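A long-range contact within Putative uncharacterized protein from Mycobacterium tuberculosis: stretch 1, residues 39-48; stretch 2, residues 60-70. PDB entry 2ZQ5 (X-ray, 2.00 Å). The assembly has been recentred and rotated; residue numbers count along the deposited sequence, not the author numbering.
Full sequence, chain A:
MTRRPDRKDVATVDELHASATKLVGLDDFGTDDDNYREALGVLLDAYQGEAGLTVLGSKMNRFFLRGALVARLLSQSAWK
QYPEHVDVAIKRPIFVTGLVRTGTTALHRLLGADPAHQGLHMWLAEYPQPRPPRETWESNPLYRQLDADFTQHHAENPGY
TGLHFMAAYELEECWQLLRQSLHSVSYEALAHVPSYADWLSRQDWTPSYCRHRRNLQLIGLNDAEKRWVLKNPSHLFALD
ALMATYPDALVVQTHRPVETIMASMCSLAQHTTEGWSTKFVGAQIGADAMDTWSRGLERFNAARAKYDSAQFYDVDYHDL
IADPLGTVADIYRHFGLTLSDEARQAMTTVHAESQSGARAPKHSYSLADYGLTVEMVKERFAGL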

ATOM      1  N   ALA A  39     -12.258 -13.265  -0.254  1.00  7.58           N
ATOM      2  CA  ALA A  39     -10.911 -12.866  -0.641  1.00  7.76           C
ATOM      3  C   ALA A  39      -9.865 -13.715   0.076  1.00  7.65           C
ATOM      4  O   ALA A  39      -8.928 -14.209  -0.547  1.00  7.22           O
ATOM      5  CB  ALA A  39     -10.695 -11.386  -0.330  1.00  6.57           C
ATOM      6  N   LEU A  40     -10.031 -13.890   1.384  1.00  7.90           N
ATOM      7  CA  LEU A  40      -9.085 -14.682   2.160  1.00  7.72           C
ATOM      8  C   LEU A  40      -9.046 -16.130   1.672  1.00  8.29           C
ATOM      9  O   LEU A  40      -7.974 -16.721   1.555  1.00  8.90           O
ATOM     10  CB  LEU A  40      -9.454 -14.633   3.648  1.00  8.18           C
ATOM     11  CG  LEU A  40      -8.528 -15.387   4.609  1.00  8.35           C
ATOM     12  CD1 LEU A  40      -7.082 -14.932   4.426  1.00  8.88           C
ATOM     13  CD2 LEU A  40      -8.994 -15.143   6.036  1.00 10.81           C
ATOM     14  N   GLY A  41     -10.215 -16.691   1.378  1.00  8.54           N
ATOM     15  CA  GLY A  41     -10.273 -18.062   0.900  1.00  8.66           C
ATOM     16  C   GLY A  41      -9.561 -18.239  -0.426  1.00  9.59           C
ATOM     17  O   GLY A  41      -8.818 -19.201  -0.622  1.00  9.45           O
ATOM     18  N   VAL A  42      -9.792 -17.310  -1.346  1.00  8.11           N
ATOM     19  CA  VAL A  42      -9.152 -17.361  -2.656  1.00  7.05           C
ATOM     20  C   VAL A  42      -7.640 -17.203  -2.509  1.00  7.58           C
ATOM     21  O   VAL A  42      -6.864 -17.901  -3.162  1.00  7.93           O
ATOM     22  CB  VAL A  42      -9.699 -16.251  -3.577  1.00  6.53           C
ATOM     23  CG1 VAL A  42      -8.860 -16.155  -4.843  1.00  8.17           C
ATOM     24  CG2 VAL A  42     -11.149 -16.545  -3.932  1.00  8.23           C
ATOM     25  N   LEU A  43      -7.223 -16.293  -1.637  1.00  6.76           N
ATOM     26  CA  LEU A  43      -5.807 -16.055  -1.412  1.00  6.82           C
ATOM     27  C   LEU A  43      -5.127 -17.287  -0.805  1.00  7.81           C
ATOM     28  O   LEU A  43      -4.027 -17.660  -1.220  1.00  7.84           O
ATOM     29  CB  LEU A  43      -5.628 -14.834  -0.502  1.00  8.45           C
ATOM     30  CG  LEU A  43      -4.205 -14.350  -0.209  1.00  7.70           C
ATOM     31  CD1 LEU A  43      -3.464 -14.039  -1.501  1.00 10.65           C
ATOM     32  CD2 LEU A  43      -4.284 -13.111   0.669  1.00 10.15           C
ATOM     33  N   LEU A  44      -5.781 -17.918   0.169  1.00  7.92           N
ATOM     34  CA  LEU A  44      -5.229 -19.110   0.807  1.00  9.61           C
ATOM     35  C   LEU A  44      -5.111 -20.255  -0.188  1.00  8.54           C
ATOM     36  O   LEU A  44      -4.117 -20.982  -0.192  1.00  9.65           O
ATOM     37  CB  LEU A  44      -6.098 -19.548   1.990  1.00  9.71           C
ATOM     38  CG  LEU A  44      -5.936 -18.722   3.268  1.00 11.60           C
ATOM     39  CD1 LEU A  44      -6.996 -19.130   4.282  1.00 12.06           C
ATOM     40  CD2 LEU A  44      -4.537 -18.927   3.830  1.00 11.20           C
ATOM     41  N   ASP A  45      -6.127 -20.425  -1.030  1.00  9.01           N
ATOM     42  CA  ASP A  45      -6.084 -21.489  -2.027  1.00  8.96           C
ATOM     43  C   ASP A  45      -4.929 -21.241  -2.992  1.00  8.56           C
ATOM     44  O   ASP A  45      -4.287 -22.180  -3.463  1.00  9.16           O
ATOM     45  CB  ASP A  45      -7.398 -21.565  -2.815  1.00  9.90           C
ATOM     46  CG  ASP A  45      -8.527 -22.202  -2.021  1.00 11.85           C
ATOM     47  OD1 ASP A  45      -8.282 -22.686  -0.894  1.00 14.12           O
ATOM     48  OD2 ASP A  45      -9.666 -22.221  -2.536  1.00 13.48           O
ATOM     49  N   ALA A  46      -4.659 -19.973  -3.284  1.00  7.89           N
ATOM     50  CA  ALA A  46      -3.574 -19.631  -4.191  1.00  7.28           C
ATOM     51  C   ALA A  46      -2.224 -19.933  -3.546  1.00  8.97           C
ATOM     52  O   ALA A  46      -1.363 -20.560  -4.159  1.00  7.96           O
ATOM     53  CB  ALA A  46      -3.657 -18.160  -4.576  1.00  7.77           C
ATOM     54  N   TYR A  47      -2.036 -19.494  -2.306  1.00  8.12           N
ATOM     55  CA  TYR A  47      -0.776 -19.742  -1.614  1.00  8.38           C
ATOM     56  C   TYR A  47      -0.463 -21.225  -1.525  1.00 10.21           C
ATOM     57  O   TYR A  47       0.628 -21.671  -1.875  1.00 11.01           O
ATOM     58  CB  TYR A  47      -0.810 -19.186  -0.186  1.00  8.97           C
ATOM     59  CG  TYR A  47      -0.569 -17.700  -0.063  1.00  7.86           C
ATOM     60  CD1 TYR A  47       0.500 -17.089  -0.714  1.00  8.34           C
ATOM     61  CD2 TYR A  47      -1.391 -16.910   0.738  1.00  8.79           C
ATOM     62  CE1 TYR A  47       0.746 -15.725  -0.575  1.00  7.80           C
ATOM     63  CE2 TYR A  47      -1.152 -15.545   0.887  1.00  9.64           C
ATOM     64  CZ  TYR A  47      -0.085 -14.960   0.227  1.00  8.67           C
ATOM     65  OH  TYR A  47       0.144 -13.611   0.346  1.00  8.42           O
ATOM     66  N   GLN A  48      -1.441 -21.988  -1.058  1.00 11.29           N
ATOM     67  CA  GLN A  48      -1.256 -23.414  -0.862  1.00 12.19           C
ATOM     68  C   GLN A  48      -1.307 -24.265  -2.127  1.00 12.48           C
ATOM     69  O   GLN A  48      -0.855 -25.408  -2.122  1.00 14.68           O
ATOM     70  CB  GLN A  48      -2.270 -23.891   0.185  1.00 13.27           C
ATOM     71  CG  GLN A  48      -2.206 -23.027   1.453  1.00 17.27           C
ATOM     72  CD  GLN A  48      -3.171 -23.448   2.546  1.00 19.38           C
ATOM     73  OE1 GLN A  48      -4.374 -23.578   2.318  1.00 21.34           O
ATOM     74  NE2 GLN A  48      -2.645 -23.644   3.752  1.00 17.59           N
ATOM     75  N   MET A  60       5.838 -17.081   7.287  1.00 11.17           N
ATOM     76  CA  MET A  60       5.750 -15.644   7.067  1.00 10.72           C
ATOM     77  C   MET A  60       4.363 -15.215   6.612  1.00 10.01           C
ATOM     78  O   MET A  60       3.797 -14.260   7.143  1.00  9.23           O
ATOM     79  CB  MET A  60       6.791 -15.194   6.036  1.00 12.13           C
ATOM     80  CG  MET A  60       8.233 -15.409   6.476  1.00 15.04           C
ATOM     81  SD  MET A  60       8.596 -14.644   8.074  1.00 21.94           S
ATOM     82  CE  MET A  60       8.615 -12.936   7.627  1.00 20.62           C
ATOM     83  N   ASN A  61       3.802 -15.917   5.635  1.00 10.32           N
ATOM     84  CA  ASN A  61       2.480 -15.542   5.162  1.00 10.16           C
ATOM     85  C   ASN A  61       1.400 -15.799   6.203  1.00 10.87           C
ATOM     86  O   ASN A  61       0.392 -15.092   6.243  1.00 10.52           O
ATOM     87  CB  ASN A  61       2.175 -16.242   3.841  1.00 10.95           C
ATOM     88  CG  ASN A  61       2.926 -15.617   2.685  1.00 13.05           C
ATOM     89  OD1 ASN A  61       2.741 -14.438   2.383  1.00 12.38           O
ATOM     90  ND2 ASN A  61       3.790 -16.395   2.043  1.00 12.15           N
ATOM     91  N   ARG A  62       1.605 -16.800   7.054  1.00 10.20           N
ATOM     92  CA  ARG A  62       0.638 -17.079   8.106  1.00 11.03           C
ATOM     93  C   ARG A  62       0.650 -15.863   9.031  1.00 11.20           C
ATOM     94  O   ARG A  62      -0.397 -15.394   9.483  1.00 11.41           O
ATOM     95  CB  ARG A  62       1.037 -18.351   8.866  1.00 12.20           C
ATOM     96  CG  ARG A  62       0.149 -18.681  10.055  1.00 13.20           C
ATOM     97  CD  ARG A  62       0.381 -20.107  10.564  1.00 14.58           C
ATOM     98  NE  ARG A  62       1.787 -20.393  10.848  1.00 18.87           N
ATOM     99  CZ  ARG A  62       2.574 -21.142  10.080  1.00 18.78           C
ATOM    100  NH1 ARG A  62       2.101 -21.690   8.968  1.00 21.58           N
ATOM    101  NH2 ARG A  62       3.837 -21.349  10.424  1.00 21.43           N
ATOM    102  N   PHE A  63       1.847 -15.345   9.287  1.00 10.34           N
ATOM    103  CA  PHE A  63       2.031 -14.176  10.142  1.00 11.32           C
ATOM    104  C   PHE A  63       1.367 -12.946   9.518  1.00 11.49           C
ATOM    105  O   PHE A  63       0.655 -12.201  10.196  1.00 11.35           O
ATOM    106  CB  PHE A  63       3.525 -13.905  10.341  1.00 13.82           C
ATOM    107  CG  PHE A  63       3.819 -12.751  11.258  1.00 15.97           C
ATOM    108  CD1 PHE A  63       3.730 -12.901  12.639  1.00 18.77           C
ATOM    109  CD2 PHE A  63       4.184 -11.512  10.743  1.00 18.15           C
ATOM    110  CE1 PHE A  63       4.000 -11.830  13.494  1.00 18.63           C
ATOM    111  CE2 PHE A  63       4.454 -10.436  11.589  1.00 19.88           C
ATOM    112  CZ  PHE A  63       4.363 -10.597  12.967  1.00 19.34           C
ATOM    113  N   PHE A  64       1.596 -12.739   8.223  1.00 11.66           N
ATOM    114  CA  PHE A  64       1.019 -11.587   7.540  1.00  9.96           C
ATOM    115  C   PHE A  64      -0.504 -11.621   7.484  1.00  9.49           C
ATOM    116  O   PHE A  64      -1.155 -10.586   7.640  1.00 10.71           O
ATOM    117  CB  PHE A  64       1.552 -11.468   6.107  1.00 10.42           C
ATOM    118  CG  PHE A  64       3.048 -11.396   6.010  1.00 11.43           C
ATOM    119  CD1 PHE A  64       3.792 -10.689   6.947  1.00 12.77           C
ATOM    120  CD2 PHE A  64       3.711 -12.021   4.958  1.00 13.14           C
ATOM    121  CE1 PHE A  64       5.180 -10.602   6.838  1.00 13.65           C
ATOM    122  CE2 PHE A  64       5.097 -11.939   4.839  1.00 14.19           C
ATOM    123  CZ  PHE A  64       5.831 -11.230   5.780  1.00 13.30           C
ATOM    124  N   LEU A  65      -1.075 -12.798   7.243  1.00  9.21           N
ATOM    125  CA  LEU A  65      -2.524 -12.906   7.166  1.00  8.67           C
ATOM    126  C   LEU A  65      -3.158 -12.743   8.540  1.00  9.33           C
ATOM    127  O   LEU A  65      -4.201 -12.102   8.671  1.00  8.41           O
ATOM    128  CB  LEU A  65      -2.932 -14.234   6.515  1.00  9.15           C
ATOM    129  CG  LEU A  65      -2.496 -14.371   5.048  1.00  9.75           C
ATOM    130  CD1 LEU A  65      -2.979 -15.705   4.507  1.00 12.68           C
ATOM    131  CD2 LEU A  65      -3.063 -13.218   4.212  1.00 11.08           C
ATOM    132  N   ARG A  66      -2.536 -13.312   9.568  1.00  8.39           N
ATOM    133  CA  ARG A  66      -3.073 -13.151  10.913  1.00  9.19           C
ATOM    134  C   ARG A  66      -3.004 -11.659  11.239  1.00  9.00           C
ATOM    135  O   ARG A  66      -3.916 -11.102  11.854  1.00  9.05           O
ATOM    136  CB  ARG A  66      -2.243 -13.925  11.940  1.00 10.41           C
ATOM    137  CG  ARG A  66      -2.818 -13.828  13.349  1.00 12.21           C
ATOM    138  CD  ARG A  66      -1.867 -14.371  14.407  1.00 13.83           C
ATOM    139  NE  ARG A  66      -0.679 -13.533  14.538  1.00 15.94           N
ATOM    140  CZ  ARG A  66       0.265 -13.709  15.457  1.00 18.11           C
ATOM    141  NH1 ARG A  66       0.164 -14.700  16.334  1.00 18.66           N
ATOM    142  NH2 ARG A  66       1.310 -12.893  15.500  1.00 19.21           N
ATOM    143  N   GLY A  67      -1.919 -11.017  10.810  1.00  7.98           N
ATOM    144  CA  GLY A  67      -1.743  -9.598  11.063  1.00  8.71           C
ATOM    145  C   GLY A  67      -2.832  -8.757  10.430  1.00  7.36           C
ATOM    146  O   GLY A  67      -3.275  -7.768  11.011  1.00  8.32           O
ATOM    147  N   ALA A  68      -3.260  -9.141   9.234  1.00  7.37           N
ATOM    148  CA  ALA A  68      -4.311  -8.415   8.540  1.00  7.39           C
ATOM    149  C   ALA A  68      -5.613  -8.514   9.330  1.00  7.41           C
ATOM    150  O   ALA A  68      -6.347  -7.534   9.456  1.00  7.16           O
ATOM    151  CB  ALA A  68      -4.500  -8.980   7.136  1.00  7.93           C
ATOM    152  N   LEU A  69      -5.896  -9.697   9.868  1.00  7.56           N
ATOM    153  CA  LEU A  69      -7.114  -9.906  10.640  1.00  7.29           C
ATOM    154  C   LEU A  69      -7.051  -9.211  11.996  1.00  7.01           C
ATOM    155  O   LEU A  69      -8.068  -8.741  12.502  1.00  6.60           O
ATOM    156  CB  LEU A  69      -7.389 -11.402  10.822  1.00  6.28           C
ATOM    157  CG  LEU A  69      -7.753 -12.149   9.533  1.00  7.15           C
ATOM    158  CD1 LEU A  69      -8.158 -13.577   9.881  1.00  9.24           C
ATOM    159  CD2 LEU A  69      -8.894 -11.438   8.820  1.00  9.47           C
ATOM    160  N   VAL A  70      -5.862  -9.144  12.587  1.00  8.49           N
ATOM    161  CA  VAL A  70      -5.720  -8.461  13.866  1.00  7.92           C
ATOM    162  C   VAL A  70      -5.991  -6.975  13.635  1.00  9.35           C
ATOM    163  O   VAL A  70      -6.671  -6.331  14.433  1.00  8.10           O
ATOM    164  CB  VAL A  70      -4.306  -8.642  14.459  1.00  7.81           C
ATOM    165  CG1 VAL A  70      -4.094  -7.669  15.615  1.00  9.65           C
ATOM    166  CG2 VAL A  70      -4.137 -10.072  14.949  1.00 10.63           C
TER
HETATM  167  O   HOH W   1       0.771 -12.464   2.847  1.00  9.77           O

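Antiparallel helices commonly meet by knob-into-hole packing, in which one side chain settles among four from the neighbouring helix, and the rotamers on both sides decide whether the fit succeeds. The two helices here, residues 39-48 and 60-70, give a compact example. Their N-to-C directions differ by 174° and their axes come no closer than 12.3 Å, so backbone does not meet backbone, and long side chains must span the gap. The contact is modest, with 290 Å² buried over both sides.

The knob is Leu-65, which loses more surface to the other stretch than any other residue in the pair. Its CA-to-CB bond points toward the opposing helix, and the m, t rotamer (chi1 -65°, chi2 -179°) carries both methyls into the hole formed by Leu-40, Leu-43, Leu-44 and Tyr-47. These positions are spaced three and four apart, as a helix requires if four residues are to frame one pocket. CD1 of Leu-65 lies 3.6 Å from CD2 of Leu-44, 4.2 Å from CD1 of Leu-40 and 4.1 Å from CE2 of Tyr-47, while CD2 of Leu-65 lies 3.7 Å from CD2 of Leu-43. Leucine suits this place because its forked end offers a methyl to different walls of the pocket at once.

The walls do not share one conformation. Leu-40 and Leu-43 both point toward the second helix and adopt t, p, with chi1 near 180° and chi2 of 54° and 57°. Leu-44 leaves its backbone sideways to the partner; its m, t rotamer nevertheless brings the end of the chain nearer, and CD2 completes the contact with Leu-65. Direction of departure and direction of reach are thus separate matters, and chi1 and chi2 reconcile them. One turn beyond the knob, Leu-69 repeats its m, t conformation and sets CD1 4.2 Å from CD2 of Leu-40, extending the apolar seam. Leu-40 therefore touches two leucines of the second helix, one with each methyl.

At the other end of the contact, the chemistry changes. The CA-to-CB bond of Tyr-47 points toward the second helix, and with chi1 at -80° (m) and chi2 at -48° the ring lies with CG of Asn-61 over one face. The ring is wide enough to serve as a wall for Leu-65 and long enough to carry its hydroxyl to Asn-61, whose own chi1 of -75° accompanies a CA-to-CB bond directed toward the first helix. Tyr-47 OH and Asn-61 OD1 are 3.4 Å apart, and a water joins them: its oxygen is 2.8 Å from Tyr-47 OH and 2.8 Å from Asn-61 OD1, to which the water donates. Tyrosine and asparagine fit this buried end because each combines a packing surface with a polar atom that the water can satisfy; ND2 of Asn-61 is hydrogen-bonded elsewhere in the structure. The example joins a leucine-filled hole to a single hydrated polar bridge.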